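Local structure of 433aa long hypothetical phosphoribosylglycinamide formyl transferase (Pyrococcus horikoshii, 2DWC) at residues Leu23-Gly28 with Val46-Tyr51; Val211-Val216 with Glu258-Ala263; His346-Lys351 with Ile411-Arg416; His243-Pro248 with Gly300-Ala305; Ile86-Glu91 with Ser293-Asp298. The protein has no established function but belongs to the ATP-grasp proteins, with a PurT-type C-terminal region, and holds adenosine-5'-diphosphate in its pocket. All blocks are in the same frame, centred on the assembly; numbering follows the deposited sequence.

Contact 1 of 5, residues Leu23-Gly28 with Val46-Tyr51; sequences LLLGSG and VAVDRY
The carbonyl oxygen of Val48 is gripped twice by the turn that follows the neighbouring strand: Gly26 N donates to Val48 O at 2.8 Å, tilted from the carbonyl plane, and Ser27 OG adds a weak bond to it. Ser27 OG also rests against Ala47 CB, 3.4 Å away. One residue on, Asp49 OD2 accepts Ser27 N at 2.7 Å in a nearly straight bond (173°), met on the anti side and 32° out of the carboxylate plane. Asp49 OD1 takes Arg50 N, so both oxygens are engaged and the carboxylate is held against rotation. This is the first beta-alpha-beta crossover of a Rossmann-like preATP-grasp domain: parallel strands 21-25 and 44-49, joined by helix 29-40; Gly26 and Gly28 are consistent with a GxGxxG-type turn. Further back, Leu24 N to Val46 O and Val48 N to Leu24 O continue the parallel ladder. On the sheet face of Leu23 and Leu25, CG of Leu23 stands anti to the backbone N (chi1 -179°), and Leu23 CD1 settles 3.5 Å from Val46 CG1 and 3.6 Å from Val48 CG2. Leu25 CD2 lies beside Val48 CG2, and helix 71-81 packs on this face.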
# COMPACT_ATOMS: atom_id res chain seq x y z
N LEU B 23 -18.25 1.40 -4.50
CA LEU B 23 -19.03 0.40 -3.80
C LEU B 23 -18.45 -0.95 -4.26
O LEU B 23 -18.57 -1.32 -5.44
CB LEU B 23 -20.53 0.50 -4.21
CG LEU B 23 -21.41 -0.51 -3.48
CD1 LEU B 23 -21.46 -0.24 -1.97
CD2 LEU B 23 -22.82 -0.43 -4.09
N LEU B 24 -17.79 -1.63 -3.33
CA LEU B 24 -17.19 -2.94 -3.63
C LEU B 24 -18.22 -4.05 -3.39
O LEU B 24 -18.71 -4.19 -2.28
CB LEU B 24 -15.98 -3.19 -2.70
CG LEU B 24 -14.86 -2.16 -2.91
CD1 LEU B 24 -13.78 -2.41 -1.86
CD2 LEU B 24 -14.21 -2.34 -4.30
N LEU B 25 -18.60 -4.80 -4.43
CA LEU B 25 -19.54 -5.93 -4.24
C LEU B 25 -18.63 -7.16 -4.16
O LEU B 25 -18.24 -7.75 -5.19
CB LEU B 25 -20.54 -6.00 -5.38
CG LEU B 25 -21.40 -4.72 -5.48
CD1 LEU B 25 -22.51 -4.98 -6.58
CD2 LEU B 25 -22.11 -4.32 -4.13
N GLY B 26 -18.31 -7.57 -2.91
CA GLY B 26 -17.33 -8.63 -2.72
C GLY B 26 -16.19 -7.95 -2.02
O GLY B 26 -15.60 -6.99 -2.55
N SER B 27 -15.86 -8.41 -0.80
CA SER B 27 -14.86 -7.73 0.00
C SER B 27 -13.69 -8.62 0.38
O SER B 27 -13.18 -8.53 1.49
CB SER B 27 -15.54 -7.19 1.28
OG SER B 27 -16.58 -6.26 0.91
N GLY B 28 -13.31 -9.51 -0.54
CA GLY B 28 -12.14 -10.36 -0.28
C GLY B 28 -10.81 -9.61 -0.42
O GLY B 28 -10.77 -8.37 -0.45
N VAL B 46 -17.19 1.90 0.29
CA VAL B 46 -18.24 1.17 0.98
C VAL B 46 -18.04 -0.26 0.47
O VAL B 46 -17.96 -0.49 -0.74
CB VAL B 46 -19.61 1.69 0.60
CG1 VAL B 46 -20.68 0.83 1.27
CG2 VAL B 46 -19.74 3.10 1.09
N ALA B 47 -17.92 -1.20 1.41
CA ALA B 47 -17.63 -2.60 1.08
C ALA B 47 -18.80 -3.49 1.44
O ALA B 47 -19.29 -3.43 2.56
CB ALA B 47 -16.38 -3.04 1.89
N VAL B 48 -19.18 -4.35 0.51
CA VAL B 48 -20.31 -5.26 0.71
C VAL B 48 -19.88 -6.71 0.57
O VAL B 48 -19.04 -7.06 -0.27
CB VAL B 48 -21.40 -4.99 -0.40
CG1 VAL B 48 -22.70 -5.83 -0.16
CG2 VAL B 48 -21.73 -3.48 -0.41
N ASP B 49 -20.43 -7.57 1.42
CA ASP B 49 -20.19 -9.00 1.26
C ASP B 49 -21.22 -9.78 2.08
O ASP B 49 -22.10 -9.17 2.70
CB ASP B 49 -18.75 -9.41 1.63
CG ASP B 49 -18.26 -10.59 0.80
OD1 ASP B 49 -19.01 -11.60 0.62
OD2 ASP B 49 -17.07 -10.57 0.37
N ARG B 50 -21.14 -11.10 2.05
CA ARG B 50 -22.12 -11.93 2.76
C ARG B 50 -21.78 -12.20 4.20
O ARG B 50 -22.58 -12.83 4.93
CB ARG B 50 -22.33 -13.28 2.02
CG ARG B 50 -21.07 -14.08 1.96
CD ARG B 50 -21.24 -15.32 1.05
NE ARG B 50 -22.35 -16.16 1.47
CZ ARG B 50 -22.38 -16.87 2.60
NH1 ARG B 50 -21.35 -16.83 3.46
NH2 ARG B 50 -23.42 -17.65 2.86
N TYR B 51 -20.60 -11.73 4.64
CA TYR B 51 -20.22 -11.94 6.04
C TYR B 51 -19.59 -10.67 6.53
O TYR B 51 -19.17 -9.85 5.72
CB TYR B 51 -19.27 -13.12 6.19
CG TYR B 51 -17.91 -12.97 5.55
CD1 TYR B 51 -16.78 -12.68 6.33
CD2 TYR B 51 -17.75 -13.15 4.16
CE1 TYR B 51 -15.51 -12.58 5.74
CE2 TYR B 51 -16.48 -13.05 3.57
CZ TYR B 51 -15.37 -12.76 4.38
OH TYR B 51 -14.13 -12.66 3.79

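Contact 2 of 5, residues Val211-Val216 with Glu258-Ala263; sequences VTELAV and EVYRIA
Glu213 leaves its strand with CG anti to the backbone N and then bends at chi2 (53°), which turns CD toward the Tyr260 ring. The carboxylate meets that ring at its edge, Glu213 OE1 lying 3.6 Å from Tyr260 CE2, with the two planes 83° apart. Such an approach sets the acid against the ring's hydrogen-bearing rim. Tyr260 OH bonds to Glu256. Below the carboxylate the methylenes are wedged between two residues one helical turn apart: Glu213 CB is 3.7 Å from Val259 CG1, and Glu213 CG is 3.7 Å from Ala263 CB. Val259 CG1 also touches Glu213 OE1, so the buried acid sits in largely apolar company, which would tend to favour its neutral form. Val211 and Ala215 point the same way as Glu213 but pack more loosely, Val211 CG2 standing 4.3 Å from Val259 CG2. Alternate residues of strand 209-219 thus support helix 253-270, with the axes of 211-213 and 258-263 passing 9.6 Å apart at -56°: helix-on-sheet packing within the ATP-grasp domain.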
# COMPACT_ATOMS: atom_id res chain seq x y z
N VAL B 211 -0.88 -17.90 -18.86
CA VAL B 211 -0.58 -16.52 -18.50
C VAL B 211 -1.86 -15.70 -18.34
O VAL B 211 -2.89 -16.00 -18.93
CB VAL B 211 0.28 -15.82 -19.57
CG1 VAL B 211 1.65 -16.51 -19.71
CG2 VAL B 211 -0.46 -15.84 -20.89
N THR B 212 -1.78 -14.68 -17.50
CA THR B 212 -2.92 -13.78 -17.32
C THR B 212 -2.43 -12.46 -17.86
O THR B 212 -1.37 -11.98 -17.42
CB THR B 212 -3.22 -13.53 -15.83
OG1 THR B 212 -3.53 -14.76 -15.15
CG2 THR B 212 -4.42 -12.60 -15.71
N GLU B 213 -3.11 -11.91 -18.88
CA GLU B 213 -2.73 -10.60 -19.37
C GLU B 213 -3.71 -9.60 -18.72
O GLU B 213 -4.93 -9.65 -18.96
CB GLU B 213 -2.84 -10.51 -20.90
CG GLU B 213 -2.49 -9.13 -21.44
CD GLU B 213 -1.13 -8.62 -20.96
OE1 GLU B 213 -0.20 -9.44 -20.87
OE2 GLU B 213 -0.97 -7.39 -20.69
N LEU B 214 -3.15 -8.69 -17.91
CA LEU B 214 -3.97 -7.72 -17.17
C LEU B 214 -4.24 -6.45 -17.94
O LEU B 214 -3.89 -5.35 -17.50
CB LEU B 214 -3.25 -7.41 -15.85
CG LEU B 214 -3.13 -8.65 -14.94
CD1 LEU B 214 -2.08 -8.36 -13.83
CD2 LEU B 214 -4.52 -9.00 -14.34
N ALA B 215 -4.87 -6.60 -19.12
CA ALA B 215 -5.18 -5.43 -19.96
C ALA B 215 -6.12 -4.45 -19.23
O ALA B 215 -7.09 -4.86 -18.60
CB ALA B 215 -5.85 -5.90 -21.26
N VAL B 216 -5.81 -3.17 -19.28
CA VAL B 216 -6.69 -2.19 -18.63
C VAL B 216 -7.19 -1.15 -19.61
O VAL B 216 -6.40 -0.51 -20.33
CB VAL B 216 -5.98 -1.51 -17.39
CG1 VAL B 216 -4.66 -0.81 -17.79
CG2 VAL B 216 -6.90 -0.46 -16.74
N GLU B 258 1.70 -11.66 -29.30
CA GLU B 258 0.45 -12.33 -29.65
C GLU B 258 -0.50 -12.25 -28.44
O GLU B 258 -1.73 -12.13 -28.58
CB GLU B 258 0.72 -13.78 -30.02
CG GLU B 258 -0.49 -14.61 -30.39
CD GLU B 258 -1.07 -14.25 -31.78
OE1 GLU B 258 -1.96 -15.00 -32.22
OE2 GLU B 258 -0.67 -13.23 -32.39
N VAL B 259 0.09 -12.34 -27.24
CA VAL B 259 -0.73 -12.24 -26.00
C VAL B 259 -1.41 -10.87 -26.00
O VAL B 259 -2.61 -10.77 -25.77
CB VAL B 259 0.17 -12.41 -24.74
CG1 VAL B 259 -0.54 -11.87 -23.46
CG2 VAL B 259 0.51 -13.88 -24.56
N TYR B 260 -0.65 -9.81 -26.29
CA TYR B 260 -1.24 -8.47 -26.33
C TYR B 260 -2.29 -8.37 -27.44
O TYR B 260 -3.34 -7.79 -27.25
CB TYR B 260 -0.19 -7.38 -26.59
CG TYR B 260 0.94 -7.32 -25.56
CD1 TYR B 260 2.22 -6.89 -25.91
CD2 TYR B 260 0.71 -7.71 -24.23
CE1 TYR B 260 3.25 -6.86 -24.97
CE2 TYR B 260 1.74 -7.69 -23.28
CZ TYR B 260 3.00 -7.27 -23.64
OH TYR B 260 4.01 -7.32 -22.71
N ARG B 261 -2.00 -8.94 -28.62
CA ARG B 261 -2.96 -8.86 -29.71
C ARG B 261 -4.30 -9.54 -29.36
O ARG B 261 -5.38 -8.99 -29.64
CB ARG B 261 -2.34 -9.53 -30.97
CG ARG B 261 -3.18 -9.35 -32.26
CD ARG B 261 -2.65 -10.23 -33.42
NE ARG B 261 -2.95 -11.65 -33.25
CZ ARG B 261 -4.15 -12.20 -33.40
NH1 ARG B 261 -5.20 -11.44 -33.73
NH2 ARG B 261 -4.31 -13.51 -33.25
N ILE B 262 -4.22 -10.74 -28.79
CA ILE B 262 -5.42 -11.51 -28.43
C ILE B 262 -6.18 -10.78 -27.32
O ILE B 262 -7.42 -10.63 -27.38
CB ILE B 262 -5.01 -12.93 -27.99
CG1 ILE B 262 -4.66 -13.74 -29.25
CG2 ILE B 262 -6.15 -13.62 -27.23
CD1 ILE B 262 -3.98 -15.01 -28.99
N ALA B 263 -5.44 -10.33 -26.30
CA ALA B 263 -6.11 -9.59 -25.20
C ALA B 263 -6.83 -8.35 -25.76
O ALA B 263 -7.97 -8.07 -25.40
CB ALA B 263 -5.03 -9.15 -24.10

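Contact 3 of 5, residues His346-Lys351 with Ile411-Arg416; sequences HVIKAK and IELRTR. With SO4 (sulfate ion), chain G.
Leu413 makes the tight part of this contact, packed against Ile348 and the 349-350 backbone: Leu413 CD1 lies 3.5 Å from Lys349 O and 3.7 Å from Ala350 CA, and Leu413 CD2 meets Ile348 CG2 at 3.8 Å. The other branch of Ile348 reaches Ile411, CD1 to CD1 at 3.8 Å, the side chains crossing at about a right angle. Leu413 has a nearly eclipsed chi1 (-19°), and Leu387 covers it further. The looser, more exposed end is polar. Arg414 takes no part in the packing and closes NE and NH2 on a single sulfate oxygen, O3 (2.9 Å from Arg414 NH2); Trp420 donates to the same ion, probably a relic of crystallisation. Arg414 NH1 bonds to Thr415 O from above the carbonyl plane, while Arg416 forms a salt bridge with Asp17 of the second subunit. Apolar side chains, and one leucine methyl on backbone, thus pack the large mixed sheet, through strand 343-349, against the small antiparallel sheet of 358-360, 412-414 and 421-422.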
# COMPACT_ATOMS: atom_id res chain seq x y z
N HIS B 346 3.12 -16.64 -3.69
CA HIS B 346 2.75 -18.01 -3.40
C HIS B 346 1.65 -17.91 -2.33
O HIS B 346 1.79 -17.15 -1.36
CB HIS B 346 3.93 -18.84 -2.88
CG HIS B 346 3.65 -20.31 -2.88
ND1 HIS B 346 2.78 -20.89 -1.99
CD2 HIS B 346 4.04 -21.29 -3.73
CE1 HIS B 346 2.64 -22.18 -2.29
NE2 HIS B 346 3.39 -22.44 -3.34
N VAL B 347 0.55 -18.61 -2.53
CA VAL B 347 -0.55 -18.54 -1.56
C VAL B 347 -0.22 -19.17 -0.22
O VAL B 347 0.69 -19.99 -0.09
CB VAL B 347 -1.83 -19.23 -2.13
CG1 VAL B 347 -2.18 -18.60 -3.48
CG2 VAL B 347 -1.60 -20.75 -2.28
N ILE B 348 -0.97 -18.71 0.80
CA ILE B 348 -0.88 -19.24 2.16
C ILE B 348 -2.33 -19.70 2.37
O ILE B 348 -3.25 -18.88 2.52
CB ILE B 348 -0.50 -18.15 3.18
CG1 ILE B 348 0.94 -17.65 2.87
CG2 ILE B 348 -0.55 -18.73 4.58
CD1 ILE B 348 1.32 -16.39 3.68
N LYS B 349 -2.53 -21.02 2.31
CA LYS B 349 -3.89 -21.57 2.41
C LYS B 349 -4.12 -22.36 3.67
O LYS B 349 -3.21 -23.03 4.16
CB LYS B 349 -4.19 -22.49 1.22
CG LYS B 349 -3.93 -21.88 -0.14
CD LYS B 349 -4.78 -22.55 -1.22
CE LYS B 349 -4.75 -24.07 -1.08
NZ LYS B 349 -5.82 -24.69 -1.92
N ALA B 350 -5.35 -22.31 4.19
CA ALA B 350 -5.65 -23.03 5.42
C ALA B 350 -5.85 -24.50 5.12
O ALA B 350 -6.46 -24.85 4.11
CB ALA B 350 -6.93 -22.46 6.08
N LYS B 351 -5.35 -25.32 6.03
CA LYS B 351 -5.48 -26.77 5.92
C LYS B 351 -6.47 -27.22 6.99
O LYS B 351 -6.75 -28.40 7.13
CB LYS B 351 -4.13 -27.45 6.15
CG LYS B 351 -3.19 -27.36 4.99
CD LYS B 351 -3.76 -28.09 3.78
CE LYS B 351 -2.66 -28.44 2.78
NZ LYS B 351 -3.16 -29.28 1.64
N ILE B 411 5.44 -20.77 6.89
CA ILE B 411 4.34 -20.36 7.76
C ILE B 411 3.38 -21.50 8.12
O ILE B 411 2.96 -22.27 7.24
CB ILE B 411 3.60 -19.17 7.12
CG1 ILE B 411 4.57 -17.96 7.09
CG2 ILE B 411 2.31 -18.83 7.92
CD1 ILE B 411 4.13 -16.90 6.16
N GLU B 412 3.09 -21.65 9.41
CA GLU B 412 2.13 -22.67 9.86
C GLU B 412 0.92 -21.92 10.39
O GLU B 412 1.06 -20.79 10.90
CB GLU B 412 2.71 -23.52 11.00
CG GLU B 412 3.90 -24.36 10.53
CD GLU B 412 4.28 -25.40 11.54
OE1 GLU B 412 4.01 -25.18 12.73
OE2 GLU B 412 4.86 -26.43 11.13
N LEU B 413 -0.24 -22.54 10.29
CA LEU B 413 -1.48 -21.89 10.73
C LEU B 413 -2.33 -22.75 11.63
O LEU B 413 -2.29 -23.99 11.56
CB LEU B 413 -2.37 -21.53 9.52
CG LEU B 413 -1.78 -21.44 8.11
CD1 LEU B 413 -2.88 -21.18 7.09
CD2 LEU B 413 -0.76 -20.32 8.07
N ARG B 414 -3.11 -22.11 12.50
CA ARG B 414 -4.06 -22.87 13.30
C ARG B 414 -5.24 -21.96 13.56
O ARG B 414 -5.19 -20.77 13.22
CB ARG B 414 -3.47 -23.34 14.63
CG ARG B 414 -3.34 -22.28 15.76
CD ARG B 414 -3.20 -23.06 17.09
NE ARG B 414 -2.93 -22.24 18.28
CZ ARG B 414 -3.85 -21.60 19.00
NH1 ARG B 414 -5.13 -21.66 18.64
NH2 ARG B 414 -3.50 -20.94 20.10
N THR B 415 -6.31 -22.52 14.11
CA THR B 415 -7.46 -21.68 14.44
C THR B 415 -7.72 -21.88 15.92
O THR B 415 -6.99 -22.60 16.60
CB THR B 415 -8.69 -22.04 13.62
OG1 THR B 415 -9.04 -23.40 13.88
CG2 THR B 415 -8.39 -21.89 12.13
N ARG B 416 -8.78 -21.26 16.42
CA ARG B 416 -9.09 -21.28 17.83
C ARG B 416 -9.28 -22.69 18.34
O ARG B 416 -8.92 -23.01 19.48
CB ARG B 416 -10.38 -20.44 18.00
CG ARG B 416 -10.92 -20.30 19.30
CD ARG B 416 -11.95 -19.16 19.29
NE ARG B 416 -11.54 -18.35 20.41
CZ ARG B 416 -11.46 -18.81 21.66
NH1 ARG B 416 -11.81 -20.07 21.93
NH2 ARG B 416 -10.94 -18.05 22.60
S SO4 G . 0.11 -22.07 20.95
O1 SO4 G . -0.88 -22.88 21.73
O2 SO4 G . 1.06 -22.98 20.23
O3 SO4 G . -0.62 -21.21 19.95
O4 SO4 G . 0.88 -21.18 21.88

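Contact 4 of 5, residues His243-Pro248 with Gly300-Ala305; sequences HASWQP and GMVTLA
In the ATP-grasp domain, the 3-10 turn leading into helix 303-306 presses Val302 onto strand 241-247, between Ser245 and Gln247. Val302 CB sits 3.8 Å from Ser245 OG. Its CG2, anti to the backbone N, bears on the strand's main chain, 3.9 Å from Gln247 N and 4.0 Å from Trp246 CA, whereas Val302 CG1 faces Gln247 CB at 4.1 Å. Trp246 itself points to the other side of the strand, where it makes a cation-pi contact with Lys401. A lighter touch joins Thr303 CG2 to Gln247 OE1, the side chains crossing at a slant. Gly300 O helps hold the turn, accepting Thr303 OG1 at 2.7 Å, nearly in line with the carbonyl (168°), and Thr303 N at 3.0 Å. The polar ends facing Val302 and Thr303 have other partners, Ser245 OG with Thr299 O and Thr345 OG1, Gln247 with Ser306 OG and Lys231 O. Only van der Waals contact joins the segments, so hydrogen bonds made outside them fix the polar groups while Val302 supplies the fit.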
# COMPACT_ATOMS: atom_id res chain seq x y z
N HIS B 243 -1.92 -21.23 -7.18
CA HIS B 243 -1.04 -21.49 -6.06
C HIS B 243 0.12 -20.51 -6.07
O HIS B 243 0.62 -20.13 -5.01
CB HIS B 243 -0.49 -22.93 -6.17
CG HIS B 243 -0.51 -23.67 -4.87
ND1 HIS B 243 0.61 -24.30 -4.35
CD2 HIS B 243 -1.49 -23.84 -3.95
CE1 HIS B 243 0.32 -24.82 -3.17
NE2 HIS B 243 -0.95 -24.55 -2.90
N ALA B 244 0.57 -20.12 -7.26
CA ALA B 244 1.70 -19.20 -7.41
C ALA B 244 1.58 -18.44 -8.72
O ALA B 244 1.00 -18.97 -9.67
CB ALA B 244 3.04 -20.00 -7.43
N SER B 245 2.09 -17.21 -8.77
CA SER B 245 2.08 -16.43 -10.01
C SER B 245 3.34 -15.60 -10.05
O SER B 245 4.02 -15.43 -9.02
CB SER B 245 0.85 -15.51 -10.10
OG SER B 245 0.89 -14.56 -9.03
N TRP B 246 3.69 -15.08 -11.22
CA TRP B 246 4.92 -14.33 -11.27
C TRP B 246 4.89 -13.43 -12.48
O TRP B 246 4.11 -13.67 -13.41
CB TRP B 246 6.16 -15.29 -11.37
CG TRP B 246 6.06 -16.30 -12.52
CD1 TRP B 246 6.49 -16.15 -13.83
CD2 TRP B 246 5.43 -17.58 -12.45
NE1 TRP B 246 6.14 -17.29 -14.57
CE2 TRP B 246 5.49 -18.16 -13.74
CE3 TRP B 246 4.82 -18.30 -11.41
CZ2 TRP B 246 4.95 -19.44 -14.01
CZ3 TRP B 246 4.28 -19.56 -11.68
CH2 TRP B 246 4.36 -20.12 -12.98
N GLN B 247 5.74 -12.41 -12.47
CA GLN B 247 5.80 -11.48 -13.61
C GLN B 247 7.26 -11.14 -13.80
O GLN B 247 7.95 -10.86 -12.84
CB GLN B 247 5.01 -10.19 -13.32
CG GLN B 247 4.74 -9.33 -14.57
CD GLN B 247 4.04 -8.01 -14.23
OE1 GLN B 247 4.45 -7.32 -13.28
NE2 GLN B 247 3.03 -7.63 -15.02
N PRO B 248 7.76 -11.14 -15.05
CA PRO B 248 7.05 -11.46 -16.29
C PRO B 248 7.10 -12.94 -16.60
O PRO B 248 7.98 -13.67 -16.13
CB PRO B 248 7.81 -10.64 -17.34
CG PRO B 248 9.30 -10.80 -16.88
CD PRO B 248 9.18 -10.78 -15.30
N GLY B 300 -2.91 -11.78 -10.43
CA GLY B 300 -2.39 -10.42 -10.52
C GLY B 300 -1.89 -9.84 -9.21
O GLY B 300 -1.36 -8.74 -9.22
N MET B 301 -2.02 -10.56 -8.09
CA MET B 301 -1.49 -10.02 -6.83
C MET B 301 0.01 -9.84 -6.93
O MET B 301 0.58 -9.06 -6.19
CB MET B 301 -1.86 -10.90 -5.62
CG MET B 301 -3.31 -10.61 -5.13
SD MET B 301 -3.66 -11.50 -3.58
CE MET B 301 -4.14 -13.11 -4.18
N VAL B 302 0.66 -10.54 -7.85
CA VAL B 302 2.11 -10.31 -8.00
C VAL B 302 2.44 -8.83 -8.27
O VAL B 302 3.50 -8.32 -7.86
CB VAL B 302 2.67 -11.20 -9.13
CG1 VAL B 302 2.07 -10.82 -10.48
CG2 VAL B 302 4.22 -11.04 -9.18
N THR B 303 1.51 -8.10 -8.91
CA THR B 303 1.75 -6.69 -9.21
C THR B 303 1.84 -5.78 -7.98
O THR B 303 2.26 -4.62 -8.08
CB THR B 303 0.74 -6.12 -10.22
OG1 THR B 303 -0.58 -6.15 -9.65
CG2 THR B 303 0.78 -6.96 -11.53
N LEU B 304 1.49 -6.32 -6.80
CA LEU B 304 1.67 -5.59 -5.55
C LEU B 304 3.19 -5.40 -5.37
O LEU B 304 3.64 -4.50 -4.67
CB LEU B 304 1.16 -6.45 -4.39
CG LEU B 304 -0.37 -6.55 -4.41
CD1 LEU B 304 -0.82 -7.53 -3.29
CD2 LEU B 304 -0.99 -5.15 -4.16
N ALA B 305 3.99 -6.26 -6.00
CA ALA B 305 5.44 -6.07 -5.87
C ALA B 305 6.16 -5.77 -7.19
O ALA B 305 7.17 -5.06 -7.20
CB ALA B 305 6.09 -7.31 -5.20

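Contact 5 of 5, residues Ile86-Glu91 with Ser293-Asp298; sequences IIPEIE and SPRPHD
Arg295 reaches across to the turn after strand 85-88, and most of the contact is van der Waals packing against that turn's backbone. Arg295 CD sits 3.3 Å from Pro88 O and 3.5 Å from Glu89 O. The chain bends at chi3 (132°), which sets NE; Ile90 O lies over the centre of one guanidinium face, 3.6 Å above its plane. Pro294 CG covers the opposite face toward the rim. Arg295 NH2 meets Glu91 CA at 3.7 Å. Electrostatics enter without a direct bond: Ile90 O is buried without a hydrogen-bond partner in the model, and the cation beneath it probably eases that cost. No salt bridge forms, Glu89 OE1 being 6.1 Å from Arg295 NE and Glu91 OE1 6.1 Å from Arg295 NH2. The guanidinium hydrogen-bonds Thr115 OG1 through NH1. One water donates to Glu89 OE1 at 3.0 Å and to Pro296 O at 2.7 Å. Glu89 leans on Leu24 of strand 21-25, and Pro296 packs on helix 313-322 and on Ile275 of strand 274-283.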
# COMPACT_ATOMS: atom_id res chain seq x y z
N ILE B 86 -19.60 1.02 -9.18
CA ILE B 86 -20.05 -0.24 -8.52
C ILE B 86 -19.07 -1.27 -9.09
O ILE B 86 -19.02 -1.51 -10.29
CB ILE B 86 -21.48 -0.55 -8.95
CG1 ILE B 86 -22.36 0.56 -8.42
CG2 ILE B 86 -21.90 -1.96 -8.42
CD1 ILE B 86 -23.84 0.39 -8.85
N ILE B 87 -18.26 -1.83 -8.20
CA ILE B 87 -17.16 -2.74 -8.53
C ILE B 87 -17.39 -4.15 -8.07
O ILE B 87 -17.16 -4.49 -6.90
CB ILE B 87 -15.87 -2.17 -7.88
CG1 ILE B 87 -15.66 -0.71 -8.30
CG2 ILE B 87 -14.66 -3.02 -8.29
CD1 ILE B 87 -14.39 0.00 -7.71
N PRO B 88 -17.89 -5.00 -8.96
CA PRO B 88 -18.14 -6.41 -8.61
C PRO B 88 -16.80 -7.10 -8.47
O PRO B 88 -15.96 -7.00 -9.37
CB PRO B 88 -18.93 -6.96 -9.81
CG PRO B 88 -19.28 -5.81 -10.66
CD PRO B 88 -18.27 -4.71 -10.36
N GLU B 89 -16.57 -7.81 -7.36
CA GLU B 89 -15.30 -8.48 -7.14
C GLU B 89 -15.44 -9.99 -7.33
O GLU B 89 -14.44 -10.72 -7.43
CB GLU B 89 -14.81 -8.14 -5.75
CG GLU B 89 -14.64 -6.64 -5.58
CD GLU B 89 -13.36 -6.16 -6.24
OE1 GLU B 89 -13.17 -6.33 -7.49
OE2 GLU B 89 -12.52 -5.62 -5.50
N ILE B 90 -16.68 -10.45 -7.41
CA ILE B 90 -16.97 -11.85 -7.62
C ILE B 90 -18.03 -12.04 -8.68
O ILE B 90 -18.67 -11.07 -9.10
CB ILE B 90 -17.42 -12.51 -6.33
CG1 ILE B 90 -18.63 -11.77 -5.75
CG2 ILE B 90 -16.29 -12.46 -5.36
CD1 ILE B 90 -19.34 -12.55 -4.64
N GLU B 91 -18.19 -13.27 -9.14
CA GLU B 91 -19.19 -13.59 -10.15
C GLU B 91 -20.57 -13.82 -9.51
O GLU B 91 -21.59 -13.55 -10.14
CB GLU B 91 -18.77 -14.85 -10.92
CG GLU B 91 -19.76 -15.24 -11.99
CD GLU B 91 -19.82 -16.75 -12.17
OE1 GLU B 91 -18.74 -17.37 -12.34
OE2 GLU B 91 -20.96 -17.30 -12.15
N SER B 293 -11.55 -12.81 -16.94
CA SER B 293 -12.28 -12.31 -15.78
C SER B 293 -12.34 -10.80 -15.99
O SER B 293 -11.31 -10.16 -16.18
CB SER B 293 -11.55 -12.63 -14.48
OG SER B 293 -12.44 -12.40 -13.41
N PRO B 294 -13.55 -10.20 -15.98
CA PRO B 294 -13.66 -8.76 -16.20
C PRO B 294 -13.43 -7.92 -14.94
O PRO B 294 -14.23 -7.04 -14.62
CB PRO B 294 -15.08 -8.63 -16.76
CG PRO B 294 -15.82 -9.62 -15.92
CD PRO B 294 -14.89 -10.81 -15.84
N ARG B 295 -12.31 -8.19 -14.28
CA ARG B 295 -11.96 -7.51 -13.03
C ARG B 295 -10.61 -8.01 -12.61
O ARG B 295 -10.09 -8.97 -13.20
CB ARG B 295 -13.00 -7.90 -11.95
CG ARG B 295 -13.22 -9.42 -11.73
CD ARG B 295 -14.43 -9.62 -10.75
NE ARG B 295 -15.34 -10.61 -11.28
CZ ARG B 295 -16.48 -10.38 -11.94
NH1 ARG B 295 -17.00 -9.15 -12.22
NH2 ARG B 295 -17.09 -11.45 -12.40
N PRO B 296 -10.02 -7.40 -11.57
CA PRO B 296 -8.72 -7.81 -11.04
C PRO B 296 -8.83 -9.32 -10.73
O PRO B 296 -9.90 -9.82 -10.34
CB PRO B 296 -8.60 -6.99 -9.75
CG PRO B 296 -9.27 -5.68 -10.11
CD PRO B 296 -10.49 -6.12 -10.96
N HIS B 297 -7.74 -10.04 -10.89
CA HIS B 297 -7.72 -11.48 -10.74
C HIS B 297 -6.64 -11.86 -9.71
O HIS B 297 -5.61 -11.17 -9.61
CB HIS B 297 -7.38 -12.08 -12.11
CG HIS B 297 -7.57 -13.55 -12.20
ND1 HIS B 297 -8.79 -14.16 -12.03
CD2 HIS B 297 -6.69 -14.55 -12.47
CE1 HIS B 297 -8.67 -15.46 -12.18
NE2 HIS B 297 -7.40 -15.73 -12.45
N ASP B 298 -6.84 -12.98 -9.01
CA ASP B 298 -5.86 -13.33 -8.01
C ASP B 298 -4.41 -13.48 -8.46
O ASP B 298 -3.51 -13.06 -7.73
CB ASP B 298 -6.32 -14.58 -7.21
CG ASP B 298 -6.71 -15.76 -8.09
OD1 ASP B 298 -7.36 -16.69 -7.55
OD2 ASP B 298 -6.37 -15.78 -9.29
O HOH W 1 -11.66 -8.68 -8.62

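Contacts 1 and 5 share the parallel sheet: strands 21-25 and 85-88 are neighbours, with Leu25 O 2.7 Å from Glu89 N, and contact 5 joins the end of that sheet to a loop of the ATP-grasp domain. There its loop runs on through Thr299 into contact 4. Contact 4 touches contact 2 where Leu214 CD1 lies 3.9 Å from Gly300 CA, and joins contact 3 through strands 241-247 and 343-349, Val347 N being 2.9 Å from His243 O. Contacts 1 and 2 sit on opposite sides of the chain's centre, 28 Å apart between centres. None of them lines the adenosine-5'-diphosphate pocket; the ligand is about 8 Å from the Glu91 side chain, 10 Å from Val211 and 11 Å from Trp246.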